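PDB 4ORL: uncharacterized protein from Bacteroides ovatus, which is of unknown function but belongs to the DUF4783 family and probably adopts an NTF2-like fold, a curved sheet with helices packed against it. Local coordinates for residues A11-S17 against M48-F52. Numbering follows the deposited sequence.
Sequences AFKRGSS and MQEFF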
loop_
_atom_site.group_PDB
_atom_site.type_symbol
_atom_site.label_atom_id
_atom_site.label_comp_id
_atom_site.label_asym_id
_atom_site.label_seq_id
_atom_site.Cartn_x
_atom_site.Cartn_y
_atom_site.Cartn_z
ATOM N N ALA A 11 -6.099 2.953 5.754
ATOM C CA ALA A 11 -6.300 1.575 5.270
ATOM C C ALA A 11 -5.203 0.642 5.776
ATOM O O ALA A 11 -5.467 -0.466 6.208
ATOM C CB ALA A 11 -6.357 1.536 3.761
ATOM N N PHE A 12 -3.965 1.095 5.729
ATOM C CA PHE A 12 -2.882 0.289 6.246
ATOM C C PHE A 12 -2.917 0.143 7.750
ATOM O O PHE A 12 -2.743 -0.961 8.266
ATOM C CB PHE A 12 -1.515 0.805 5.779
ATOM C CG PHE A 12 -1.187 0.400 4.375
ATOM C CD1 PHE A 12 -0.791 -0.896 4.087
ATOM C CD2 PHE A 12 -1.208 1.317 3.374
ATOM C CE1 PHE A 12 -0.500 -1.267 2.771
ATOM C CE2 PHE A 12 -0.926 0.934 2.058
ATOM C CZ PHE A 12 -0.594 -0.340 1.783
ATOM N N LYS A 13 -3.250 1.223 8.459
ATOM C CA LYS A 13 -3.378 1.146 9.924
ATOM C C LYS A 13 -4.410 0.115 10.343
ATOM O O LYS A 13 -4.242 -0.548 11.370
ATOM C CB LYS A 13 -3.778 2.515 10.512
ATOM C CG LYS A 13 -2.698 3.571 10.461
ATOM C CD LYS A 13 -3.147 4.922 11.008
ATOM C CE LYS A 13 -1.957 5.855 11.134
ATOM N NZ LYS A 13 -1.092 5.506 12.301
ATOM N N ARG A 14 -5.454 -0.043 9.537
ATOM C CA ARG A 14 -6.577 -0.915 9.859
ATOM C C ARG A 14 -6.463 -2.300 9.254
ATOM O O ARG A 14 -7.295 -3.156 9.520
ATOM C CB ARG A 14 -7.873 -0.270 9.376
ATOM C CG ARG A 14 -8.212 1.021 10.101
ATOM C CD ARG A 14 -9.488 1.643 9.600
ATOM N NE ARG A 14 -9.834 2.837 10.375
ATOM C CZ ARG A 14 -10.927 3.580 10.194
ATOM N NH1 ARG A 14 -11.827 3.269 9.273
ATOM N NH2 ARG A 14 -11.135 4.625 10.982
ATOM N N GLY A 15 -5.428 -2.533 8.424
ATOM C CA GLY A 15 -5.370 -3.759 7.651
ATOM C C GLY A 15 -6.633 -3.970 6.812
ATOM O O GLY A 15 -7.158 -5.089 6.741
ATOM N N SER A 16 -7.118 -2.898 6.178
ATOM C CA SER A 16 -8.365 -2.925 5.405
ATOM C C SER A 16 -8.113 -2.897 3.909
ATOM O O SER A 16 -7.859 -1.847 3.338
ATOM C CB SER A 16 -9.265 -1.747 5.790
ATOM O OG SER A 16 -10.466 -1.778 5.037
ATOM N N SER A 17 -8.212 -4.057 3.276
ATOM C CA SER A 17 -8.113 -4.145 1.830
ATOM C C SER A 17 -9.257 -3.400 1.143
ATOM O O SER A 17 -9.059 -2.806 0.090
ATOM C CB SER A 17 -8.116 -5.605 1.381
ATOM O OG SER A 17 -9.357 -6.222 1.669
HETATM N N MSE A 48 -4.055 -8.287 -1.176
HETATM C CA MSE A 48 -3.853 -7.495 0.051
HETATM C C MSE A 48 -4.733 -8.007 1.154
HETATM O O MSE A 48 -4.326 -8.027 2.314
HETATM C CB MSE A 48 -4.114 -6.013 -0.172
HETATM C CG MSE A 48 -3.081 -5.379 -1.093
HETATM SE SE MSE A 48 -1.237 -5.542 -0.430
HETATM C CE MSE A 48 -1.548 -4.826 1.352
ATOM N N GLN A 49 -5.928 -8.477 0.818
ATOM C CA GLN A 49 -6.831 -9.050 1.833
ATOM C C GLN A 49 -6.213 -10.308 2.474
ATOM O O GLN A 49 -6.318 -10.515 3.688
ATOM C CB GLN A 49 -8.200 -9.349 1.219
ATOM C CG GLN A 49 -9.169 -10.097 2.120
ATOM C CD GLN A 49 -9.526 -9.351 3.386
ATOM O OE1 GLN A 49 -9.307 -8.143 3.500
ATOM N NE2 GLN A 49 -10.091 -10.078 4.360
ATOM N N GLU A 50 -5.588 -11.144 1.644
ATOM C CA GLU A 50 -4.886 -12.323 2.115
ATOM C C GLU A 50 -3.689 -11.922 2.990
ATOM O O GLU A 50 -3.479 -12.485 4.082
ATOM C CB GLU A 50 -4.437 -13.172 0.905
ATOM C CG GLU A 50 -3.410 -14.269 1.195
ATOM C CD GLU A 50 -3.808 -15.197 2.303
ATOM O OE1 GLU A 50 -5.005 -15.246 2.660
ATOM O OE2 GLU A 50 -2.910 -15.893 2.828
ATOM N N PHE A 51 -2.907 -10.961 2.512
ATOM C CA PHE A 51 -1.764 -10.482 3.265
ATOM C C PHE A 51 -2.177 -9.970 4.664
ATOM O O PHE A 51 -1.541 -10.306 5.650
ATOM C CB PHE A 51 -1.018 -9.384 2.508
ATOM C CG PHE A 51 0.135 -8.829 3.269
ATOM C CD1 PHE A 51 1.358 -9.501 3.293
ATOM C CD2 PHE A 51 -0.017 -7.672 4.036
ATOM C CE1 PHE A 51 2.412 -9.010 4.060
ATOM C CE2 PHE A 51 1.047 -7.176 4.782
ATOM C CZ PHE A 51 2.258 -7.851 4.782
ATOM N N PHE A 52 -3.232 -9.157 4.715
ATOM C CA PHE A 52 -3.727 -8.587 5.992
ATOM C C PHE A 52 -4.393 -9.640 6.903
ATOM O O PHE A 52 -4.532 -9.421 8.096
ATOM C CB PHE A 52 -4.742 -7.465 5.731
ATOM C CG PHE A 52 -4.158 -6.203 5.146
ATOM C CD1 PHE A 52 -2.930 -5.691 5.582
ATOM C CD2 PHE A 52 -4.927 -5.424 4.290
ATOM C CE1 PHE A 52 -2.454 -4.481 5.075
ATOM C CE2 PHE A 52 -4.471 -4.206 3.824
ATOM C CZ PHE A 52 -3.234 -3.735 4.225
HETATM O O HOH W 1 -8.865 -6.297 5.122
#
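How the turn between two helices can serve as a docking surface for a third is well illustrated here. Helix 6-14 closes in a Schellman motif, with G15 the first residue to leave helical angles: it takes positive phi (55°), a conformation glycine accepts readily, and S16 N and G15 N bond back to A11 O and F12 O at 2.9 and 3.1 Å. S16 then N-caps the next helix, its OG reaching the backbone N of E19. This turn runs close along one turn of helix 41-54, with CA atoms 5.4 Å apart for G15 and F52 and 5.1 Å for S17 and Q49.

F52 fills the elbow. G15 CA sits 3.6 Å from its ring centroid, almost on the ring normal, a CH-pi contact over the ring face. At the ring edge, F52 CZ lies 3.7 Å from F12 CD1; the two rings meet obliquely. F12 CE1 also touches the selenomethionine methyl, M48 CE, at 4.0 Å, and L20 packs on both residues. On the outer side, S17 OG donates to Q49 OE1 (2.7 Å), while one water joins G15 O, S17 N and Q49 OE1.

The chemistry is thus layered: F52, F12 and M48 form the buried apolar side, F12 also reaching V87 and C89 of strand 83-94 and M48 I105 of strand 97-108, while a direct hydrogen bond and a bridging water give partners to S17 OG, S17 N and G15 O, joining the turn between helices 6-14 and 17-21 to helix 41-54.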